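Local coordinates for protein exodeoxyribonuclease III (Methanosarcina mazei, PDB 5J8N) that probably cleaves DNA at abasic sites and digests duplex DNA from its 3' ends, as a magnesium-dependent nuclease of the AP/ExoA repair family, at residues A[126-140]-A[176-189]. The protein carries 3 engineered substitutions. Numbering follows the deposited sequence.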
ATOM      1  N   MET A 126      -9.373  11.687   6.084  1.00 16.75           N
ATOM      2  CA  MET A 126      -8.724  12.083   7.340  1.00 16.62           C
ATOM      3  C   MET A 126      -9.237  11.237   8.517  1.00 18.02           C
ATOM      4  O   MET A 126      -8.449  10.872   9.409  1.00 17.96           O
ATOM      5  CB  MET A 126      -8.928  13.556   7.578  1.00 19.81           C
ATOM      6  CG  MET A 126      -8.318  14.479   6.523  1.00 20.41           C
ATOM      7  SD  MET A 126      -6.546  14.246   6.248  1.00 21.69           S
ATOM      8  CE  MET A 126      -5.894  14.738   7.830  1.00 24.32           C
ATOM      9  N   ALA A 127     -10.525  10.913   8.525  1.00 16.87           N
ATOM     10  CA  ALA A 127     -11.072  10.063   9.581  1.00 16.62           C
ATOM     11  C   ALA A 127     -10.471   8.638   9.491  1.00 16.66           C
ATOM     12  O   ALA A 127     -10.174   7.979  10.502  1.00 17.10           O
ATOM     13  CB  ALA A 127     -12.579  10.019   9.469  1.00 17.82           C
ATOM     14  N   PHE A 128     -10.304   8.128   8.280  1.00 15.20           N
ATOM     15  CA  PHE A 128      -9.664   6.824   8.065  1.00 14.83           C
ATOM     16  C   PHE A 128      -8.247   6.862   8.588  1.00 15.76           C
ATOM     17  O   PHE A 128      -7.812   5.930   9.267  1.00 14.29           O
ATOM     18  CB  PHE A 128      -9.727   6.439   6.559  1.00 13.49           C
ATOM     19  CG  PHE A 128      -9.292   5.036   6.291  1.00 12.83           C
ATOM     20  CD1 PHE A 128      -7.970   4.722   6.271  1.00 13.20           C
ATOM     21  CD2 PHE A 128     -10.240   4.043   5.979  1.00 15.57           C
ATOM     22  CE1 PHE A 128      -7.521   3.426   6.012  1.00 16.79           C
ATOM     23  CE2 PHE A 128      -9.809   2.745   5.715  1.00 16.28           C
ATOM     24  CZ  PHE A 128      -8.442   2.431   5.729  1.00 16.01           C
ATOM     25  N   TYR A 129      -7.497   7.914   8.269  1.00 15.36           N
ATOM     26  CA  TYR A 129      -6.117   8.058   8.756  1.00 15.40           C
ATOM     27  C   TYR A 129      -6.139   7.985  10.307  1.00 16.11           C
ATOM     28  O   TYR A 129      -5.279   7.302  10.889  1.00 15.73           O
ATOM     29  CB  TYR A 129      -5.567   9.415   8.325  1.00 14.56           C
ATOM     30  CG  TYR A 129      -4.972   9.502   6.942  1.00 13.15           C
ATOM     31  CD1 TYR A 129      -4.603   8.360   6.189  1.00 14.04           C
ATOM     32  CD2 TYR A 129      -4.696  10.754   6.427  1.00 14.49           C
ATOM     33  CE1 TYR A 129      -3.968   8.503   4.917  1.00 14.56           C
ATOM     34  CE2 TYR A 129      -4.059  10.896   5.184  1.00 15.02           C
ATOM     35  CZ  TYR A 129      -3.710   9.770   4.446  1.00 14.18           C
ATOM     36  OH  TYR A 129      -3.088   9.944   3.230  1.00 13.77           O
ATOM     37  N   ASP A 130      -7.060   8.693  10.964  1.00 17.18           N
ATOM     38  CA  ASP A 130      -7.087   8.709  12.436  1.00 17.32           C
ATOM     39  C   ASP A 130      -7.347   7.310  12.981  1.00 16.51           C
ATOM     40  O   ASP A 130      -6.707   6.867  13.937  1.00 17.44           O
ATOM     41  CB  ASP A 130      -8.181   9.655  12.913  1.00 18.85           C
ATOM     42  CG  ASP A 130      -7.818  11.117  12.730  1.00 30.90           C
ATOM     43  OD1 ASP A 130      -6.610  11.417  12.641  1.00 32.04           O
ATOM     44  OD2 ASP A 130      -8.753  11.966  12.724  1.00 37.89           O
ATOM     45  N   ALA A 131      -8.306   6.596  12.379  1.00 15.58           N
ATOM     46  CA  ALA A 131      -8.644   5.252  12.841  1.00 17.09           C
ATOM     47  C   ALA A 131      -7.480   4.318  12.618  1.00 15.27           C
ATOM     48  O   ALA A 131      -7.181   3.504  13.465  1.00 16.62           O
ATOM     49  CB  ALA A 131      -9.898   4.721  12.145  1.00 17.51           C
ATOM     50  N   PHE A 132      -6.853   4.377  11.445  1.00 13.76           N
ATOM     51  CA  PHE A 132      -5.695   3.582  11.219  1.00 13.69           C
ATOM     52  C   PHE A 132      -4.570   3.846  12.219  1.00 14.07           C
ATOM     53  O   PHE A 132      -3.969   2.877  12.732  1.00 14.54           O
ATOM     54  CB  PHE A 132      -5.184   3.823   9.778  1.00 14.34           C
ATOM     55  CG  PHE A 132      -3.705   3.444   9.624  1.00 13.04           C
ATOM     56  CD1 PHE A 132      -3.352   2.117   9.598  1.00 14.50           C
ATOM     57  CD2 PHE A 132      -2.702   4.409   9.628  1.00 14.09           C
ATOM     58  CE1 PHE A 132      -1.977   1.733   9.509  1.00 12.79           C
ATOM     59  CE2 PHE A 132      -1.359   4.029   9.580  1.00 14.67           C
ATOM     60  CZ  PHE A 132      -1.012   2.717   9.569  1.00 14.64           C
ATOM     61  N   LEU A 133      -4.297   5.111  12.522  1.00 14.85           N
ATOM     62  CA  LEU A 133      -3.188   5.389  13.433  1.00 16.36           C
ATOM     63  C   LEU A 133      -3.497   4.800  14.805  1.00 17.15           C
ATOM     64  O   LEU A 133      -2.620   4.182  15.437  1.00 15.44           O
ATOM     65  CB  LEU A 133      -2.947   6.897  13.509  1.00 16.75           C
ATOM     66  CG  LEU A 133      -1.775   7.274  14.426  1.00 16.49           C
ATOM     67  CD1 LEU A 133      -0.535   6.470  14.067  1.00 18.81           C
ATOM     68  CD2 LEU A 133      -1.571   8.775  14.315  1.00 26.09           C
ATOM     69  N   ASP A 134      -4.735   4.904  15.245  1.00 15.30           N
ATOM     70  CA  ASP A 134      -5.053   4.339  16.549  1.00 16.00           C
ATOM     71  C   ASP A 134      -4.948   2.821  16.537  1.00 17.02           C
ATOM     72  O   ASP A 134      -4.471   2.210  17.519  1.00 17.51           O
ATOM     73  CB  ASP A 134      -6.463   4.764  17.007  1.00 18.99           C
ATOM     74  CG  ASP A 134      -6.539   6.233  17.416  1.00 23.12           C
ATOM     75  OD1 ASP A 134      -5.502   6.889  17.610  1.00 26.95           O
ATOM     76  OD2 ASP A 134      -7.645   6.759  17.508  1.00 28.32           O
ATOM     77  N   TYR A 135      -5.378   2.192  15.463  1.00 16.06           N
ATOM     78  CA  TYR A 135      -5.287   0.763  15.300  1.00 15.06           C
ATOM     79  C   TYR A 135      -3.840   0.299  15.323  1.00 16.47           C
ATOM     80  O   TYR A 135      -3.520  -0.646  16.072  1.00 16.26           O
ATOM     81  CB  TYR A 135      -5.965   0.360  13.996  1.00 16.25           C
ATOM     82  CG  TYR A 135      -6.011  -1.097  13.735  1.00 15.06           C
ATOM     83  CD1 TYR A 135      -4.898  -1.765  13.231  1.00 15.34           C
ATOM     84  CD2 TYR A 135      -7.168  -1.833  14.023  1.00 15.00           C
ATOM     85  CE1 TYR A 135      -4.952  -3.145  12.977  1.00 16.60           C
ATOM     86  CE2 TYR A 135      -7.221  -3.201  13.771  1.00 16.23           C
ATOM     87  CZ  TYR A 135      -6.099  -3.835  13.232  1.00 16.98           C
ATOM     88  OH  TYR A 135      -6.179  -5.193  12.988  1.00 19.33           O
ATOM     89  N   ALA A 136      -2.989   0.918  14.516  1.00 14.29           N
ATOM     90  CA  ALA A 136      -1.583   0.520  14.479  1.00 14.67           C
ATOM     91  C   ALA A 136      -0.952   0.780  15.825  1.00 16.14           C
ATOM     92  O   ALA A 136      -0.223  -0.095  16.327  1.00 16.55           O
ATOM     93  CB  ALA A 136      -0.917   1.282  13.382  1.00 15.44           C
ATOM     94  N   ASN A 137      -1.227   1.922  16.460  1.00 14.59           N
ATOM     95  CA  ASN A 137      -0.594   2.212  17.738  1.00 16.82           C
ATOM     96  C   ASN A 137      -0.993   1.190  18.797  1.00 17.82           C
ATOM     97  O   ASN A 137      -0.190   0.835  19.632  1.00 18.53           O
ATOM     98  CB  ASN A 137      -0.925   3.631  18.171  1.00 17.00           C
ATOM     99  CG  ASN A 137      -0.094   4.682  17.420  1.00 17.99           C
ATOM    100  OD1 ASN A 137       0.864   4.367  16.735  1.00 20.23           O
ATOM    101  ND2 ASN A 137      -0.459   5.946  17.590  1.00 20.20           N
ATOM    102  N   ALA A 138      -2.227   0.698  18.783  1.00 16.54           N
ATOM    103  CA  ALA A 138      -2.612  -0.288  19.764  1.00 17.24           C
ATOM    104  C   ALA A 138      -1.808  -1.563  19.570  1.00 17.00           C
ATOM    105  O   ALA A 138      -1.366  -2.137  20.571  1.00 18.80           O
ATOM    106  CB  ALA A 138      -4.142  -0.549  19.695  1.00 18.86           C
ATOM    107  N   LEU A 139      -1.639  -2.023  18.337  1.00 16.66           N
ATOM    108  CA  LEU A 139      -0.803  -3.203  18.097  1.00 16.67           C
ATOM    109  C   LEU A 139       0.673  -2.976  18.524  1.00 18.07           C
ATOM    110  O   LEU A 139       1.303  -3.851  19.108  1.00 17.58           O
ATOM    111  CB  LEU A 139      -0.839  -3.643  16.634  1.00 15.98           C
ATOM    112  CG  LEU A 139      -2.205  -4.207  16.196  1.00 18.12           C
ATOM    113  CD1 LEU A 139      -2.138  -4.537  14.712  1.00 18.96           C
ATOM    114  CD2 LEU A 139      -2.574  -5.422  16.999  1.00 20.02           C
ATOM    115  N   LYS A 140       1.193  -1.804  18.204  1.00 15.93           N
ATOM    116  CA  LYS A 140       2.568  -1.482  18.555  1.00 16.65           C
ATOM    117  C   LYS A 140       2.750  -1.463  20.081  1.00 16.74           C
ATOM    118  O   LYS A 140       3.768  -1.942  20.587  1.00 19.59           O
ATOM    119  CB  LYS A 140       2.959  -0.138  17.923  1.00 18.14           C
ATOM    120  CG  LYS A 140       4.477   0.104  17.957  1.00 20.40           C
ATOM    121  CD  LYS A 140       4.846   1.241  16.976  1.00 24.08           C
ATOM    122  CE  LYS A 140       4.364   2.573  17.516  1.00 24.83           C
ATOM    123  NZ  LYS A 140       5.124   2.956  18.748  1.00 29.24           N
ATOM    124  N   GLU A 176      -2.768  19.515   5.638  1.00 19.35           N
ATOM    125  CA  GLU A 176      -3.295  18.682   6.696  0.53 19.90           C
ATOM    126  C   GLU A 176      -3.017  17.193   6.467  1.00 19.22           C
ATOM    127  O   GLU A 176      -2.854  16.416   7.412  1.00 18.86           O
ATOM    128  CB  GLU A 176      -4.794  18.944   6.854  0.53 22.45           C
ATOM    129  CG  GLU A 176      -5.569  18.806   5.529  0.53 24.22           C
ATOM    130  CD  GLU A 176      -5.794  20.130   4.766  0.53 24.24           C
ATOM    131  OE1 GLU A 176      -6.917  20.282   4.203  0.53 31.33           O
ATOM    132  OE2 GLU A 176      -4.909  21.038   4.722  0.53 24.20           O
ATOM    133  N   GLU A 177      -2.970  16.780   5.208  1.00 16.89           N
ATOM    134  CA  GLU A 177      -2.645  15.396   4.900  1.00 17.01           C
ATOM    135  C   GLU A 177      -1.162  15.100   5.216  1.00 16.61           C
ATOM    136  O   GLU A 177      -0.810  14.040   5.795  1.00 15.87           O
ATOM    137  CB  GLU A 177      -2.939  15.098   3.447  1.00 16.35           C
ATOM    138  CG  GLU A 177      -4.411  15.241   3.112  1.00 17.18           C
ATOM    139  CD  GLU A 177      -4.656  15.253   1.621  1.00 18.30           C
ATOM    140  OE1 GLU A 177      -3.892  15.925   0.886  1.00 17.69           O
ATOM    141  OE2 GLU A 177      -5.616  14.574   1.191  1.00 16.62           O
ATOM    142  N   ARG A 178      -0.297  16.018   4.785  1.00 15.84           N
ATOM    143  CA  ARG A 178       1.140  15.916   5.047  1.00 15.95           C
ATOM    144  C   ARG A 178       1.385  15.935   6.557  1.00 16.82           C
ATOM    145  O   ARG A 178       2.242  15.165   7.043  1.00 17.02           O
ATOM    146  CB  ARG A 178       1.862  17.057   4.358  1.00 16.80           C
ATOM    147  CG  ARG A 178       1.685  17.016   2.815  1.00 18.33           C
ATOM    148  CD  ARG A 178       2.203  18.295   2.193  1.00 18.80           C
ATOM    149  NE  ARG A 178       3.648  18.418   2.453  1.00 19.70           N
ATOM    150  CZ  ARG A 178       4.340  19.541   2.311  1.00 22.41           C
ATOM    151  NH1 ARG A 178       3.744  20.681   1.914  1.00 22.18           N
ATOM    152  NH2 ARG A 178       5.645  19.532   2.565  1.00 21.46           N
ATOM    153  N   ALA A 179       0.615  16.755   7.282  1.00 17.54           N
ATOM    154  CA  ALA A 179       0.786  16.895   8.738  1.00 16.82           C
ATOM    155  C   ALA A 179       0.397  15.568   9.371  1.00 18.31           C
ATOM    156  O   ALA A 179       1.000  15.137  10.376  1.00 17.92           O
ATOM    157  CB  ALA A 179      -0.049  18.039   9.294  1.00 18.69           C
ATOM    158  N   TRP A 180      -0.644  14.925   8.851  1.00 17.39           N
ATOM    159  CA  TRP A 180      -1.016  13.633   9.426  1.00 16.56           C
ATOM    160  C   TRP A 180       0.131  12.643   9.236  1.00 15.60           C
ATOM    161  O   TRP A 180       0.425  11.863  10.150  1.00 16.88           O
ATOM    162  CB  TRP A 180      -2.327  13.074   8.838  1.00 16.34           C
ATOM    163  CG  TRP A 180      -2.555  11.706   9.409  1.00 16.71           C
ATOM    164  CD1 TRP A 180      -3.122  11.417  10.619  1.00 18.93           C
ATOM    165  CD2 TRP A 180      -2.086  10.455   8.876  1.00 16.42           C
ATOM    166  NE1 TRP A 180      -3.059  10.050  10.843  1.00 16.99           N
ATOM    167  CE2 TRP A 180      -2.437   9.447   9.786  1.00 14.67           C
ATOM    168  CE3 TRP A 180      -1.461  10.093   7.690  1.00 15.58           C
ATOM    169  CZ2 TRP A 180      -2.169   8.084   9.553  1.00 16.37           C
ATOM    170  CZ3 TRP A 180      -1.178   8.741   7.445  1.00 17.18           C
ATOM    171  CH2 TRP A 180      -1.522   7.742   8.402  1.00 15.39           C
ATOM    172  N   MET A 181       0.788  12.626   8.070  1.00 14.82           N
ATOM    173  CA  MET A 181       1.927  11.730   7.881  1.00 13.66           C
ATOM    174  C   MET A 181       3.044  12.049   8.879  1.00 15.55           C
ATOM    175  O   MET A 181       3.663  11.126   9.432  1.00 15.84           O
ATOM    176  CB  MET A 181       2.408  11.829   6.462  1.00 14.66           C
ATOM    177  CG  MET A 181       1.390  11.237   5.432  1.00 15.41           C
ATOM    178  SD  MET A 181       2.094  10.945   3.813  1.00 14.93           S
ATOM    179  CE  MET A 181       3.156   9.568   4.169  1.00 16.26           C
ATOM    180  N   ASP A 182       3.288  13.326   9.166  1.00 15.93           N
ATOM    181  CA  ASP A 182       4.270  13.694  10.176  1.00 15.86           C
ATOM    182  C   ASP A 182       3.889  13.040  11.513  1.00 17.19           C
ATOM    183  O   ASP A 182       4.750  12.475  12.221  1.00 17.76           O
ATOM    184  CB  ASP A 182       4.337  15.203  10.379  1.00 17.10           C
ATOM    185  CG  ASP A 182       4.939  15.967   9.194  1.00 18.89           C
ATOM    186  OD1 ASP A 182       5.766  15.391   8.419  1.00 18.52           O
ATOM    187  OD2 ASP A 182       4.597  17.179   9.080  1.00 21.35           O
ATOM    188  N   LYS A 183       2.612  13.160  11.887  1.00 17.45           N
ATOM    189  CA  LYS A 183       2.110  12.667  13.184  1.00 16.74           C
ATOM    190  C   LYS A 183       2.262  11.137  13.230  1.00 16.63           C
ATOM    191  O   LYS A 183       2.701  10.593  14.251  1.00 17.46           O
ATOM    192  CB  LYS A 183       0.666  13.082  13.361  1.00 19.01           C
ATOM    193  CG  LYS A 183       0.016  12.558  14.640  1.00 20.92           C
ATOM    194  CD  LYS A 183      -1.487  12.878  14.528  1.00 27.26           C
ATOM    195  CE  LYS A 183      -2.252  12.329  15.730  1.00 33.03           C
ATOM    196  NZ  LYS A 183      -3.711  12.690  15.639  1.00 36.73           N
ATOM    197  N   PHE A 184       1.921  10.458  12.138  1.00 16.20           N
ATOM    198  CA  PHE A 184       2.067   9.007  12.044  1.00 15.43           C
ATOM    199  C   PHE A 184       3.544   8.605  12.282  1.00 16.20           C
ATOM    200  O   PHE A 184       3.849   7.805  13.158  1.00 16.11           O
ATOM    201  CB  PHE A 184       1.556   8.601  10.656  1.00 14.99           C
ATOM    202  CG  PHE A 184       1.853   7.179  10.221  1.00 14.85           C
ATOM    203  CD1 PHE A 184       1.891   6.109  11.114  1.00 15.67           C
ATOM    204  CD2 PHE A 184       2.027   6.929   8.862  1.00 15.58           C
ATOM    205  CE1 PHE A 184       2.132   4.797  10.643  1.00 13.63           C
ATOM    206  CE2 PHE A 184       2.267   5.633   8.409  1.00 15.71           C
ATOM    207  CZ  PHE A 184       2.318   4.591   9.304  1.00 14.81           C
ATOM    208  N   LEU A 185       4.462   9.188  11.509  1.00 16.06           N
ATOM    209  CA  LEU A 185       5.862   8.754  11.678  1.00 17.13           C
ATOM    210  C   LEU A 185       6.381   9.070  13.067  1.00 17.28           C
ATOM    211  O   LEU A 185       7.108   8.276  13.639  1.00 17.32           O
ATOM    212  CB  LEU A 185       6.755   9.382  10.607  1.00 16.85           C
ATOM    213  CG  LEU A 185       6.386   9.018   9.156  1.00 17.41           C
ATOM    214  CD1 LEU A 185       7.428   9.570   8.203  1.00 19.29           C
ATOM    215  CD2 LEU A 185       6.249   7.513   8.954  1.00 18.61           C
ATOM    216  N   ALA A 186       6.001  10.224  13.621  1.00 17.64           N
ATOM    217  CA  ALA A 186       6.416  10.597  14.963  1.00 18.80           C
ATOM    218  C   ALA A 186       5.915   9.647  16.056  1.00 18.09           C
ATOM    219  O   ALA A 186       6.540   9.569  17.133  1.00 20.91           O
ATOM    220  CB  ALA A 186       5.987  12.023  15.265  1.00 19.38           C
ATOM    221  N   ALA A 187       4.877   8.861  15.762  1.00 17.47           N
ATOM    222  CA  ALA A 187       4.412   7.841  16.702  1.00 18.05           C
ATOM    223  C   ALA A 187       5.327   6.634  16.760  1.00 18.76           C
ATOM    224  O   ALA A 187       5.122   5.757  17.576  1.00 22.30           O
ATOM    225  CB  ALA A 187       2.999   7.391  16.336  1.00 19.99           C
ATOM    226  N   GLY A 188       6.346   6.613  15.902  1.00 16.46           N
ATOM    227  CA  GLY A 188       7.388   5.590  15.965  1.00 18.14           C
ATOM    228  C   GLY A 188       7.373   4.653  14.775  1.00 17.35           C
ATOM    229  O   GLY A 188       7.539   3.443  14.944  1.00 17.39           O
ATOM    230  N   TYR A 189       7.220   5.198  13.575  1.00 14.93           N
ATOM    231  CA  TYR A 189       7.220   4.412  12.371  1.00 14.56           C
ATOM    232  C   TYR A 189       8.217   5.037  11.403  1.00 15.68           C
ATOM    233  O   TYR A 189       8.440   6.262  11.435  1.00 17.36           O
ATOM    234  CB  TYR A 189       5.818   4.333  11.725  1.00 14.39           C
ATOM    235  CG  TYR A 189       4.753   3.764  12.656  1.00 14.36           C
ATOM    236  CD1 TYR A 189       4.054   4.590  13.519  1.00 16.23           C
ATOM    237  CD2 TYR A 189       4.419   2.392  12.615  1.00 15.45           C
ATOM    238  CE1 TYR A 189       3.109   4.084  14.367  1.00 15.30           C
ATOM    239  CE2 TYR A 189       3.468   1.881  13.480  1.00 16.15           C
ATOM    240  CZ  TYR A 189       2.805   2.739  14.317  1.00 16.92           C
ATOM    241  OH  TYR A 189       1.827   2.244  15.164  1.00 18.70           O
TER
HETATM  242  O   HOH W   1       7.902   2.544  17.597  1.00 30.08           O
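The indole of W180 lies flat on Y129 where two near-parallel helices pack side by side on one sheet of the DNase I-like fold. An offset stack is indicated by centroids 3.9 Å apart, from the six-membered ring of W180 to the Y129 ring, with planes only 7° apart. Y129 CB extends the overlap as a CH-pi contact, 3.5 Å from the centroid of the five-membered ring of W180. The chi1 of W180 (175°) carries its CG away from the backbone N, which drives the indole as a knob among Y129, D130, F132 and L133, while F184 CB backs the opposite indole face. Replacing W180 by an alanine would probably open a gap between the helices and leave the Y129 ring without its stacking partner. Y129 OH is hydrogen-bonded to V152 O and T154 OG1, which ties the stack to the segment carrying N153, the predicted transition-state stabiliser. F132 meets the indole rim with its own edge and turns that edge to the F184 face, planes at 83°, a T-shaped pair. L133 CD1 packs 3.8 Å from F184 CD1. Past G188, the first residue to leave helical backbone angles, with positive phi, Y189 OH donates to N137 OD1 over 2.8 Å, slightly tilted from the amide carbonyl plane. K140, bent at chi3 and chi4, brings NZ to A187 O at 3.0 Å in the carbonyl plane, and one water links that NZ to G188 O.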